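PDB 1OHU: apoptosis regulator ced-9 from Caenorhabditis elegans, which holds the cell-death activator ced-4 in an inactive complex until egl-1 binds and releases it, and so controls programmed cell death as a Bcl-2 family member. Local coordinates for residues P9-I13 with E14-V18; E45-M48 with M49-M52. The protein carries 3 engineered substitutions. All coordinates share one frame; numbering follows the deposited sequence.

Contact 1: P9-I13 with E14-V18; sequences PRLDI and EGFVV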
loop_
_atom_site.group_PDB
_atom_site.type_symbol
_atom_site.label_atom_id
_atom_site.label_comp_id
_atom_site.label_asym_id
_atom_site.label_seq_id
_atom_site.Cartn_x
_atom_site.Cartn_y
_atom_site.Cartn_z
ATOM N N PRO A 9 -17.084 5.810 4.733
ATOM C CA PRO A 9 -16.056 6.075 5.743
ATOM C C PRO A 9 -15.369 4.769 6.127
ATOM O O PRO A 9 -14.222 4.761 6.573
ATOM C CB PRO A 9 -16.862 6.656 6.895
ATOM C CG PRO A 9 -18.141 5.868 6.811
ATOM C CD PRO A 9 -18.432 5.906 5.321
ATOM N N ARG A 10 -16.094 3.669 5.941
ATOM C CA ARG A 10 -15.608 2.329 6.260
ATOM C C ARG A 10 -14.428 1.933 5.371
ATOM O O ARG A 10 -13.573 1.146 5.778
ATOM C CB ARG A 10 -16.745 1.316 6.079
ATOM C CG ARG A 10 -16.489 -0.046 6.697
ATOM C CD ARG A 10 -17.657 -0.994 6.445
ATOM N NE ARG A 10 -17.785 -1.341 5.029
ATOM C CZ ARG A 10 -17.003 -2.213 4.403
ATOM N NH1 ARG A 10 -16.042 -2.836 5.071
ATOM N NH2 ARG A 10 -17.167 -2.452 3.109
ATOM N N LEU A 11 -14.386 2.489 4.163
ATOM C CA LEU A 11 -13.326 2.174 3.216
ATOM C C LEU A 11 -12.352 3.317 2.936
ATOM O O LEU A 11 -11.673 3.310 1.907
ATOM C CB LEU A 11 -13.937 1.700 1.893
ATOM C CG LEU A 11 -14.852 0.476 1.982
ATOM C CD1 LEU A 11 -15.397 0.142 0.601
ATOM C CD2 LEU A 11 -14.081 -0.703 2.554
ATOM N N ASP A 12 -12.278 4.300 3.830
ATOM C CA ASP A 12 -11.355 5.409 3.606
ATOM C C ASP A 12 -9.988 4.827 3.297
ATOM O O ASP A 12 -9.568 3.847 3.909
ATOM C CB ASP A 12 -11.255 6.315 4.837
ATOM C CG ASP A 12 -12.510 7.131 5.060
ATOM O OD1 ASP A 12 -13.046 7.680 4.073
ATOM O OD2 ASP A 12 -12.957 7.232 6.221
ATOM N N ILE A 13 -9.304 5.429 2.334
ATOM C CA ILE A 13 -7.991 4.964 1.942
ATOM C C ILE A 13 -7.026 4.855 3.125
ATOM O O ILE A 13 -6.242 3.916 3.194
ATOM C CB ILE A 13 -7.405 5.878 0.829
ATOM C CG1 ILE A 13 -7.378 5.105 -0.492
ATOM C CG2 ILE A 13 -6.022 6.392 1.198
ATOM C CD1 ILE A 13 -6.685 3.757 -0.425
ATOM N N GLU A 14 -7.092 5.797 4.062
ATOM C CA GLU A 14 -6.201 5.758 5.218
ATOM C C GLU A 14 -6.255 4.429 5.939
ATOM O O GLU A 14 -5.231 3.935 6.424
ATOM C CB GLU A 14 -6.534 6.870 6.215
ATOM C CG GLU A 14 -6.149 8.247 5.728
ATOM C CD GLU A 14 -7.060 8.752 4.633
ATOM O OE1 GLU A 14 -6.674 9.722 3.949
ATOM O OE2 GLU A 14 -8.165 8.187 4.466
ATOM N N GLY A 15 -7.452 3.858 6.018
ATOM C CA GLY A 15 -7.623 2.587 6.694
ATOM C C GLY A 15 -6.794 1.481 6.074
ATOM O O GLY A 15 -6.213 0.666 6.787
ATOM N N PHE A 16 -6.736 1.445 4.746
ATOM C CA PHE A 16 -5.954 0.414 4.067
ATOM C C PHE A 16 -4.460 0.654 4.268
ATOM O O PHE A 16 -3.699 -0.276 4.550
ATOM C CB PHE A 16 -6.248 0.401 2.560
ATOM C CG PHE A 16 -7.638 -0.055 2.210
ATOM C CD1 PHE A 16 -8.729 0.794 2.377
ATOM C CD2 PHE A 16 -7.854 -1.337 1.707
ATOM C CE1 PHE A 16 -10.016 0.372 2.050
ATOM C CE2 PHE A 16 -9.137 -1.769 1.377
ATOM C CZ PHE A 16 -10.221 -0.913 1.548
ATOM N N VAL A 17 -4.042 1.905 4.118
ATOM C CA VAL A 17 -2.632 2.245 4.261
ATOM C C VAL A 17 -2.136 1.935 5.671
ATOM O O VAL A 17 -1.095 1.306 5.839
ATOM C CB VAL A 17 -2.378 3.725 3.933
ATOM C CG1 VAL A 17 -0.882 3.999 3.931
ATOM C CG2 VAL A 17 -2.982 4.075 2.580
ATOM N N VAL A 18 -2.882 2.369 6.681
ATOM C CA VAL A 18 -2.507 2.113 8.064
ATOM C C VAL A 18 -2.475 0.627 8.385
ATOM O O VAL A 18 -1.509 0.131 8.964
ATOM C CB VAL A 18 -3.482 2.770 9.055
ATOM C CG1 VAL A 18 -3.187 2.287 10.475
ATOM C CG2 VAL A 18 -3.348 4.269 8.981
#

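Contact 2: E45-M48 with M49-M52; sequences EHEM and MRVM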
loop_
_atom_site.group_PDB
_atom_site.type_symbol
_atom_site.label_atom_id
_atom_site.label_comp_id
_atom_site.label_asym_id
_atom_site.label_seq_id
_atom_site.Cartn_x
_atom_site.Cartn_y
_atom_site.Cartn_z
ATOM N N GLU A 45 -11.852 -5.891 3.585
ATOM C CA GLU A 45 -11.146 -5.372 2.420
ATOM C C GLU A 45 -9.685 -5.110 2.776
ATOM O O GLU A 45 -8.823 -5.086 1.895
ATOM C CB GLU A 45 -11.785 -4.077 1.912
ATOM C CG GLU A 45 -13.150 -4.244 1.254
ATOM C CD GLU A 45 -14.283 -4.380 2.259
ATOM O OE1 GLU A 45 -15.448 -4.493 1.820
ATOM O OE2 GLU A 45 -14.015 -4.372 3.480
ATOM N N HIS A 46 -9.417 -4.900 4.065
ATOM C CA HIS A 46 -8.053 -4.669 4.540
ATOM C C HIS A 46 -7.320 -6.003 4.469
ATOM O O HIS A 46 -6.197 -6.094 3.972
ATOM C CB HIS A 46 -8.031 -4.206 6.005
ATOM C CG HIS A 46 -8.634 -2.858 6.241
ATOM N ND1 HIS A 46 -8.738 -1.901 5.257
ATOM C CD2 HIS A 46 -9.101 -2.283 7.376
ATOM C CE1 HIS A 46 -9.240 -0.792 5.774
ATOM N NE2 HIS A 46 -9.467 -0.999 7.057
ATOM N N GLU A 47 -7.974 -7.036 4.991
ATOM C CA GLU A 47 -7.412 -8.377 5.014
ATOM C C GLU A 47 -7.154 -8.912 3.614
ATOM O O GLU A 47 -6.300 -9.781 3.422
ATOM C CB GLU A 47 -8.333 -9.305 5.806
ATOM C CG GLU A 47 -8.068 -9.248 7.306
ATOM C CD GLU A 47 -9.238 -9.722 8.147
ATOM O OE1 GLU A 47 -9.805 -10.797 7.848
ATOM O OE2 GLU A 47 -9.585 -9.021 9.123
HETATM N N MSE A 48 -7.880 -8.383 2.635
HETATM C CA MSE A 48 -7.686 -8.799 1.252
HETATM C C MSE A 48 -6.529 -7.997 0.680
HETATM O O MSE A 48 -5.862 -8.437 -0.257
HETATM C CB MSE A 48 -8.950 -8.551 0.426
HETATM C CG MSE A 48 -8.823 -8.888 -1.065
HETATM SE SE MSE A 48 -8.360 -10.743 -1.482
HETATM C CE MSE A 48 -8.788 -11.602 0.198
HETATM N N MSE A 49 -6.294 -6.815 1.247
HETATM C CA MSE A 49 -5.203 -5.958 0.792
HETATM C C MSE A 49 -3.879 -6.474 1.338
HETATM O O MSE A 49 -2.824 -6.231 0.751
HETATM C CB MSE A 49 -5.424 -4.510 1.244
HETATM C CG MSE A 49 -4.331 -3.538 0.812
HETATM SE SE MSE A 49 -4.085 -3.426 -1.100
HETATM C CE MSE A 49 -5.593 -2.308 -1.546
ATOM N N ARG A 50 -3.936 -7.191 2.458
ATOM C CA ARG A 50 -2.733 -7.752 3.062
ATOM C C ARG A 50 -2.183 -8.851 2.176
ATOM O O ARG A 50 -0.973 -8.963 1.991
ATOM C CB ARG A 50 -3.024 -8.339 4.441
ATOM C CG ARG A 50 -3.453 -7.332 5.491
ATOM C CD ARG A 50 -3.690 -8.023 6.832
ATOM N NE ARG A 50 -4.282 -7.127 7.814
ATOM C CZ ARG A 50 -4.551 -7.466 9.071
ATOM N NH1 ARG A 50 -4.282 -8.690 9.500
ATOM N NH2 ARG A 50 -5.085 -6.580 9.901
ATOM N N VAL A 51 -3.078 -9.672 1.634
ATOM C CA VAL A 51 -2.671 -10.766 0.762
ATOM C C VAL A 51 -2.156 -10.216 -0.554
ATOM O O VAL A 51 -1.092 -10.606 -1.027
ATOM C CB VAL A 51 -3.848 -11.721 0.460
ATOM C CG1 VAL A 51 -3.416 -12.777 -0.550
ATOM C CG2 VAL A 51 -4.325 -12.380 1.745
HETATM N N MSE A 52 -2.924 -9.309 -1.140
HETATM C CA MSE A 52 -2.563 -8.701 -2.409
HETATM C C MSE A 52 -1.202 -8.007 -2.350
HETATM O O MSE A 52 -0.430 -8.057 -3.312
HETATM C CB MSE A 52 -3.649 -7.713 -2.829
HETATM C CG MSE A 52 -4.998 -8.379 -3.105
HETATM SE SE MSE A 52 -4.956 -9.545 -4.662
HETATM C CE MSE A 52 -6.022 -8.456 -5.831
#

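Contact 1: P9-I13 with E14-V18
The carbonyl oxygen of I13 is gripped by two backbone donors. V17 N reaches I13 O at 3.1 Å and nearly straight, with an N-H...O angle of 170°. F16 N lies 3.0 Å from I13 O, but its bond is bent and weak. The V17 bond is the regular i to i+4 bond of an alpha-helix. One residue earlier, G15 N bonds D12 O at 3.0 Å, an i to i+3 bond. It stands above the carbonyl plane, 51° out of it. Together these bonds mark the passage from the loop into helix 13-27.

The F16 ring turns back toward the preceding loop. Its CG sits beside the backbone N (chi1 -68°), which sends the ring toward the N-terminal side. The ring then meets backbone oxygens with its edge. F16 CE1 is 3.4 Å from L11 O, and CD1 is 3.5 Å from D12 O. Past them, L11 CD2 touches F16 CZ at 4.0 Å. L11 CD2 also lies over one face of the R10 guanidinium, off-centre toward its rim. Further along, the CG2 branches of I13 and V17 meet obliquely at 4.1 Å. E14 is bent at chi2, which brings OE2 to 3.6 Å from D12 CB. Its other oxygen, OE1, forms a salt bridge with K140.

The predicted BH4 motif begins at I13 and takes in E14-V18. I13 and V17 pack on S136 of helix 128-144, and I13 also on I139. On helix 44-71, F16 meets H46 edge-to-face and touches M49. The F16 ring also stacks with W154, at the start of helix 154-172.

Contact 2: E45-M48 with M49-M52
M49 N divides its hydrogen between two carbonyl oxygens of the preceding turn. E45 O lies 3.1 Å from M49 N and H46 O 2.8 Å from it, and both bonds are weak. Here i to i+3 and i to i+4 bonding mix. H46 O has a sounder donor in R50 N, which approaches it at 2.9 Å, in the carbonyl plane. Further on, M52 N bonds M48 O at 3.2 Å with an N-H...O angle of 165°, a regular helical bond.

The R50 side chain runs back along the helix. Its CG lies beside the backbone N (chi1 -65°), and the chain is extended from there to NE. R50 CG passes H46 O at 3.4 Å. The guanidinium then has E47 CG over the centre of one face, at 4.3 Å from R50 CZ. The charged ends of E47 and R50 do not meet. R50 NH2 instead forms a salt bridge with D19 of helix 13-27, and E45 OE1 forms one with R10. R50 NE and E45 OE2 are also satisfied outside the two segments.

The methionines are selenomethionine. M52 CG packs against M48 CG at 4.4 Å. M48 meets M158 and K165 of helix 154-172, and M52 meets M164 there. M49 faces L104 and I108 of helix 101-118, where M52 also touches I105. These two turns of helix 44-71 lie among helices 13-27, 101-118 and 154-172.

This chain is the Bcl-2-fold part of the longer ced-9 protein. From the N terminus it passes first through contact 1, where the loop 9-13 turns into helix 13-27. Contact 2 follows, near the start of helix 44-71. Both contacts are local and lie in series. Neither closes a long loop, and they neither nest nor cross. Their centres are about 12 Å apart, yet they touch. A salt bridge joins the loop side of contact 1 to contact 2. On the helix side, G15 C packs at 3.4 Å on H46 CE1. Loop 9-13 and helix 13-27 are thus both tied to helix 44-71, within the all-helical fold.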